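Local coordinates for protein homocysteine S-methyltransferase (Escherichia coli, PDB 5DMM) that catalyses the transfer of a methyl group from S-methylmethionine, or less efficiently S-adenosylmethionine, to homocysteine, yielding methionine with the help of zinc, at residues I16-R30 with E53-I67. Residues are numbered along the deposited sequence; the frame is centred on the assembly and turned at random.
Sequences ILLLDGAMATELEAR and EVHLDYYRAGAQCAI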
loop_
_atom_site.group_PDB
_atom_site.type_symbol
_atom_site.label_atom_id
_atom_site.label_comp_id
_atom_site.label_asym_id
_atom_site.label_seq_id
_atom_site.Cartn_x
_atom_site.Cartn_y
_atom_site.Cartn_z
ATOM N N ILE A 16 14.703 -4.805 -8.959
ATOM C CA ILE A 16 13.970 -4.488 -7.732
ATOM C C ILE A 16 13.574 -3.016 -7.667
ATOM O O ILE A 16 14.393 -2.145 -7.960
ATOM C CB ILE A 16 14.815 -4.822 -6.460
ATOM C CG1 ILE A 16 15.167 -6.312 -6.414
ATOM C CG2 ILE A 16 14.079 -4.402 -5.182
ATOM C CD1 ILE A 16 13.985 -7.217 -6.607
ATOM N N LEU A 17 12.318 -2.768 -7.296
ATOM C CA LEU A 17 11.791 -1.442 -6.978
ATOM C C LEU A 17 11.553 -1.375 -5.472
ATOM O O LEU A 17 10.785 -2.181 -4.944
ATOM C CB LEU A 17 10.480 -1.207 -7.742
ATOM C CG LEU A 17 9.860 0.157 -7.995
ATOM C CD1 LEU A 17 8.854 0.010 -9.132
ATOM C CD2 LEU A 17 9.192 0.709 -6.741
ATOM N N LEU A 18 12.173 -0.430 -4.767
ATOM C CA LEU A 18 11.992 -0.396 -3.319
ATOM C C LEU A 18 10.771 0.434 -2.932
ATOM O O LEU A 18 10.553 1.523 -3.459
ATOM C CB LEU A 18 13.240 0.152 -2.601
ATOM C CG LEU A 18 14.483 -0.749 -2.608
ATOM C CD1 LEU A 18 15.586 -0.089 -1.799
ATOM C CD2 LEU A 18 14.173 -2.144 -2.053
ATOM N N LEU A 19 9.971 -0.104 -2.022
ATOM C CA LEU A 19 8.854 0.642 -1.453
ATOM C C LEU A 19 9.332 1.373 -0.210
ATOM O O LEU A 19 10.534 1.417 0.069
ATOM C CB LEU A 19 7.691 -0.297 -1.125
ATOM C CG LEU A 19 7.231 -1.155 -2.308
ATOM C CD1 LEU A 19 6.054 -2.050 -1.923
ATOM C CD2 LEU A 19 6.877 -0.273 -3.488
ATOM N N ASP A 20 8.400 1.963 0.530
ATOM C CA ASP A 20 8.770 2.605 1.777
ATOM C C ASP A 20 8.434 1.672 2.925
ATOM O O ASP A 20 8.216 0.480 2.718
ATOM C CB ASP A 20 8.054 3.958 1.936
ATOM C CG ASP A 20 6.542 3.828 1.955
ATOM O OD1 ASP A 20 6.004 2.718 1.739
ATOM O OD2 ASP A 20 5.881 4.863 2.182
ATOM N N GLY A 21 8.378 2.222 4.130
ATOM C CA GLY A 21 8.030 1.446 5.305
ATOM C C GLY A 21 6.961 2.160 6.108
ATOM O O GLY A 21 6.311 3.078 5.601
ATOM N N ALA A 22 6.808 1.775 7.373
ATOM C CA ALA A 22 5.732 2.317 8.200
ATOM C C ALA A 22 5.869 3.825 8.451
ATOM O O ALA A 22 6.963 4.361 8.631
ATOM C CB ALA A 22 5.664 1.565 9.530
ATOM N N MET A 23 4.722 4.489 8.479
ATOM C CA MET A 23 4.618 5.917 8.743
ATOM C C MET A 23 4.591 6.151 10.253
ATOM O O MET A 23 5.260 7.052 10.767
ATOM C CB MET A 23 3.354 6.461 8.046
ATOM C CG MET A 23 2.908 7.875 8.383
ATOM S SD MET A 23 4.119 9.126 7.938
ATOM C CE MET A 23 4.151 9.064 6.142
ATOM N N ALA A 24 3.845 5.302 10.956
ATOM C CA ALA A 24 3.563 5.484 12.385
ATOM C C ALA A 24 4.808 5.528 13.270
ATOM O O ALA A 24 4.907 6.383 14.155
ATOM C CB ALA A 24 2.636 4.378 12.869
ATOM N N THR A 25 5.737 4.597 13.043
ATOM C CA THR A 25 6.976 4.531 13.823
ATOM C C THR A 25 7.701 5.867 13.816
ATOM O O THR A 25 8.126 6.372 14.856
ATOM C CB THR A 25 7.942 3.451 13.281
ATOM O OG1 THR A 25 8.103 3.618 11.864
ATOM C CG2 THR A 25 7.407 2.065 13.551
ATOM N N GLU A 26 7.823 6.432 12.624
ATOM C CA GLU A 26 8.563 7.660 12.414
ATOM C C GLU A 26 7.848 8.867 13.004
ATOM O O GLU A 26 8.488 9.759 13.547
ATOM C CB GLU A 26 8.814 7.864 10.920
ATOM C CG GLU A 26 10.073 7.162 10.425
ATOM C CD GLU A 26 11.290 8.073 10.465
ATOM O OE1 GLU A 26 11.111 9.310 10.369
ATOM O OE2 GLU A 26 12.424 7.563 10.589
ATOM N N LEU A 27 6.525 8.898 12.892
ATOM C CA LEU A 27 5.766 10.015 13.468
ATOM C C LEU A 27 5.861 10.007 14.984
ATOM O O LEU A 27 6.042 11.056 15.619
ATOM C CB LEU A 27 4.305 9.953 13.031
ATOM C CG LEU A 27 4.040 10.247 11.559
ATOM C CD1 LEU A 27 2.544 10.109 11.243
ATOM C CD2 LEU A 27 4.519 11.656 11.206
ATOM N N GLU A 28 5.731 8.821 15.567
ATOM C CA GLU A 28 5.876 8.662 17.010
ATOM C C GLU A 28 7.264 9.058 17.521
ATOM O O GLU A 28 7.389 9.676 18.587
ATOM C CB GLU A 28 5.571 7.219 17.405
ATOM C CG GLU A 28 4.116 6.841 17.234
ATOM C CD GLU A 28 3.801 5.514 17.875
ATOM O OE1 GLU A 28 4.713 4.659 17.929
ATOM O OE2 GLU A 28 2.651 5.332 18.336
ATOM N N ALA A 29 8.304 8.697 16.773
ATOM C CA ALA A 29 9.664 9.099 17.129
ATOM C C ALA A 29 9.801 10.624 17.155
ATOM O O ALA A 29 10.598 11.167 17.918
ATOM C CB ALA A 29 10.673 8.496 16.155
ATOM N N ARG A 30 9.019 11.309 16.322
ATOM C CA ARG A 30 9.077 12.762 16.232
ATOM C C ARG A 30 8.108 13.428 17.209
ATOM O O ARG A 30 7.949 14.646 17.199
ATOM C CB ARG A 30 8.804 13.211 14.791
ATOM C CG ARG A 30 9.899 12.720 13.809
ATOM C CD ARG A 30 9.656 13.110 12.348
ATOM N NE ARG A 30 10.496 12.333 11.425
ATOM C CZ ARG A 30 11.622 12.776 10.864
ATOM N NH1 ARG A 30 12.054 14.002 11.110
ATOM N NH2 ARG A 30 12.317 11.989 10.053
ATOM N N GLU A 53 7.901 15.048 5.967
ATOM C CA GLU A 53 9.267 14.755 6.399
ATOM C C GLU A 53 9.545 13.248 6.382
ATOM O O GLU A 53 10.626 12.806 5.985
ATOM C CB GLU A 53 9.521 15.337 7.793
ATOM C CG GLU A 53 9.700 16.855 7.782
ATOM C CD GLU A 53 9.919 17.460 9.170
ATOM O OE1 GLU A 53 10.388 16.734 10.075
ATOM O OE2 GLU A 53 9.617 18.667 9.351
ATOM N N VAL A 54 8.573 12.454 6.819
ATOM C CA VAL A 54 8.768 11.007 6.827
ATOM C C VAL A 54 8.866 10.458 5.405
ATOM O O VAL A 54 9.698 9.582 5.132
ATOM C CB VAL A 54 7.640 10.284 7.581
ATOM C CG1 VAL A 54 7.798 8.768 7.412
ATOM C CG2 VAL A 54 7.665 10.668 9.054
ATOM N N HIS A 55 8.039 10.971 4.496
ATOM C CA HIS A 55 8.142 10.543 3.097
ATOM C C HIS A 55 9.539 10.882 2.551
ATOM O O HIS A 55 10.176 10.082 1.860
ATOM C CB HIS A 55 7.061 11.202 2.232
ATOM C CG HIS A 55 5.677 10.671 2.460
ATOM N ND1 HIS A 55 5.374 9.329 2.419
ATOM C CD2 HIS A 55 4.508 11.314 2.703
ATOM C CE1 HIS A 55 4.077 9.166 2.632
ATOM N NE2 HIS A 55 3.530 10.354 2.802
ATOM N N LEU A 56 10.025 12.074 2.884
ATOM C CA LEU A 56 11.347 12.496 2.428
ATOM C C LEU A 56 12.424 11.583 3.016
ATOM O O LEU A 56 13.369 11.189 2.328
ATOM C CB LEU A 56 11.606 13.954 2.809
ATOM C CG LEU A 56 13.006 14.490 2.495
ATOM C CD1 LEU A 56 13.290 14.430 0.994
ATOM C CD2 LEU A 56 13.171 15.915 3.041
ATOM N N ASP A 57 12.262 11.245 4.290
ATOM C CA ASP A 57 13.136 10.292 4.981
ATOM C C ASP A 57 13.261 8.956 4.233
ATOM O O ASP A 57 14.358 8.392 4.076
ATOM C CB ASP A 57 12.580 10.047 6.383
ATOM C CG ASP A 57 13.638 9.668 7.379
ATOM O OD1 ASP A 57 14.599 8.953 7.006
ATOM O OD2 ASP A 57 13.498 10.088 8.550
ATOM N N TYR A 58 12.126 8.439 3.781
ATOM C CA TYR A 58 12.138 7.160 3.077
ATOM C C TYR A 58 12.759 7.285 1.684
ATOM O O TYR A 58 13.480 6.385 1.254
ATOM C CB TYR A 58 10.718 6.578 2.981
ATOM C CG TYR A 58 10.316 5.802 4.221
ATOM C CD1 TYR A 58 10.966 4.615 4.553
ATOM C CD2 TYR A 58 9.279 6.246 5.054
ATOM C CE1 TYR A 58 10.619 3.891 5.662
ATOM C CE2 TYR A 58 8.919 5.517 6.190
ATOM C CZ TYR A 58 9.614 4.339 6.484
ATOM O OH TYR A 58 9.301 3.573 7.581
ATOM N N TYR A 59 12.486 8.374 0.968
ATOM C CA TYR A 59 13.138 8.550 -0.333
ATOM C C TYR A 59 14.664 8.624 -0.150
ATOM O O TYR A 59 15.413 8.106 -0.968
ATOM C CB TYR A 59 12.634 9.802 -1.054
ATOM C CG TYR A 59 11.265 9.720 -1.730
ATOM C CD1 TYR A 59 10.932 8.678 -2.602
ATOM C CD2 TYR A 59 10.324 10.723 -1.525
ATOM C CE1 TYR A 59 9.684 8.635 -3.235
ATOM C CE2 TYR A 59 9.075 10.690 -2.158
ATOM C CZ TYR A 59 8.765 9.638 -3.008
ATOM O OH TYR A 59 7.544 9.593 -3.632
ATOM N N ARG A 60 15.113 9.263 0.931
ATOM C CA ARG A 60 16.537 9.338 1.244
ATOM C C ARG A 60 17.123 7.960 1.527
ATOM O O ARG A 60 18.257 7.675 1.148
ATOM C CB ARG A 60 16.790 10.255 2.443
ATOM C CG ARG A 60 16.653 11.725 2.136
ATOM C CD ARG A 60 16.956 12.571 3.369
ATOM N NE ARG A 60 17.111 13.972 3.002
ATOM C CZ ARG A 60 16.816 14.987 3.798
ATOM N NH1 ARG A 60 16.337 14.757 5.016
ATOM N NH2 ARG A 60 16.997 16.233 3.376
ATOM N N ALA A 61 16.340 7.105 2.182
ATOM C CA ALA A 61 16.788 5.765 2.536
ATOM C C ALA A 61 16.853 4.843 1.313
ATOM O O ALA A 61 17.423 3.752 1.380
ATOM C CB ALA A 61 15.878 5.174 3.594
ATOM N N GLY A 62 16.261 5.274 0.204
ATOM C CA GLY A 62 16.323 4.500 -1.019
ATOM C C GLY A 62 14.985 4.100 -1.607
ATOM O O GLY A 62 14.944 3.489 -2.677
ATOM N N ALA A 63 13.887 4.432 -0.922
ATOM C CA ALA A 63 12.555 4.126 -1.445
ATOM C C ALA A 63 12.347 4.799 -2.793
ATOM O O ALA A 63 12.724 5.948 -2.980
ATOM C CB ALA A 63 11.462 4.572 -0.459
ATOM N N GLN A 64 11.736 4.086 -3.734
ATOM C CA GLN A 64 11.411 4.686 -5.016
ATOM C C GLN A 64 9.906 4.862 -5.169
ATOM O O GLN A 64 9.434 5.379 -6.185
ATOM C CB GLN A 64 11.983 3.837 -6.154
ATOM C CG GLN A 64 13.497 3.719 -6.036
ATOM C CD GLN A 64 14.051 2.510 -6.752
ATOM O OE1 GLN A 64 14.020 1.395 -6.226
ATOM N NE2 GLN A 64 14.571 2.723 -7.951
ATOM N N CYS A 65 9.170 4.435 -4.146
ATOM C CA CYS A 65 7.721 4.625 -4.101
ATOM C C CYS A 65 7.266 4.934 -2.680
ATOM O O CYS A 65 7.526 4.156 -1.760
ATOM C CB CYS A 65 6.992 3.379 -4.625
ATOM S SG CYS A 65 5.190 3.607 -4.789
ATOM N N ALA A 66 6.592 6.071 -2.500
ATOM C CA ALA A 66 5.964 6.388 -1.229
ATOM C C ALA A 66 4.522 5.899 -1.199
ATOM O O ALA A 66 3.806 6.008 -2.195
ATOM C CB ALA A 66 6.005 7.904 -0.966
ATOM N N ILE A 67 4.087 5.371 -0.062
ATOM C CA ILE A 67 2.680 4.991 0.086
ATOM C C ILE A 67 1.999 6.013 0.990
ATOM O O ILE A 67 2.448 6.236 2.102
ATOM C CB ILE A 67 2.521 3.576 0.661
ATOM C CG1 ILE A 67 3.213 2.571 -0.266
ATOM C CG2 ILE A 67 1.035 3.230 0.833
ATOM C CD1 ILE A 67 3.243 1.126 0.243
HETATM O O HOH W 1 7.164 7.184 2.253
HETATM O O HOH W 2 15.309 8.322 9.493
#
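Asp20 OD2 is gripped twice: the backbone N of Ile67 gives it a nearly straight hydrogen bond of 2.9 Å (176° at the hydrogen), arriving from above the carboxylate plane, and a water donates to it. The same water sits at the edge of the His55 ring, 2.8 Å from ND1, and so links aspartate and histidine. With chi1 at 61°, CG of Asp20 lies between the backbone N and the carbonyl carbon, which turns the carboxylate to Ile67 N. Asp20 CB, set by the backbone, lies over one face of the Tyr58 ring, a CH-pi contact. That face also receives Gly21 N, while the phenol OH donates to Ala22 O at 2.7 Å, close to the ring plane. Were Tyr58 replaced by an alanine, Ala22 O would probably lose this donor and a gap would open beneath Asp20 CB and Gly21. Met23, bent at chi2 and chi3, sets CE over a face of His55, 3.5 Å from CE1, and lays SD against Val54. Farther out, Arg30 holds Glu26 OE1 side-on through NE and NH2; NH2 also bridges to Asp57 OD2 at 2.7 Å, which probably offsets the closeness of the two carboxylates. Glu53 pairs with this guanidinium by charge alone. At the other end the backbone N of Gln64 bonds to Leu18 O and its side-chain OE1 accepts from Leu18 N at 3.0 Å, while NE2 bonds to Gln14. Strands 17-18 and 65-67, first and second along the chain and the two edges of the parallel sheet, meet here and close the TIM barrel, and Ile67 reaches the bound homocysteine.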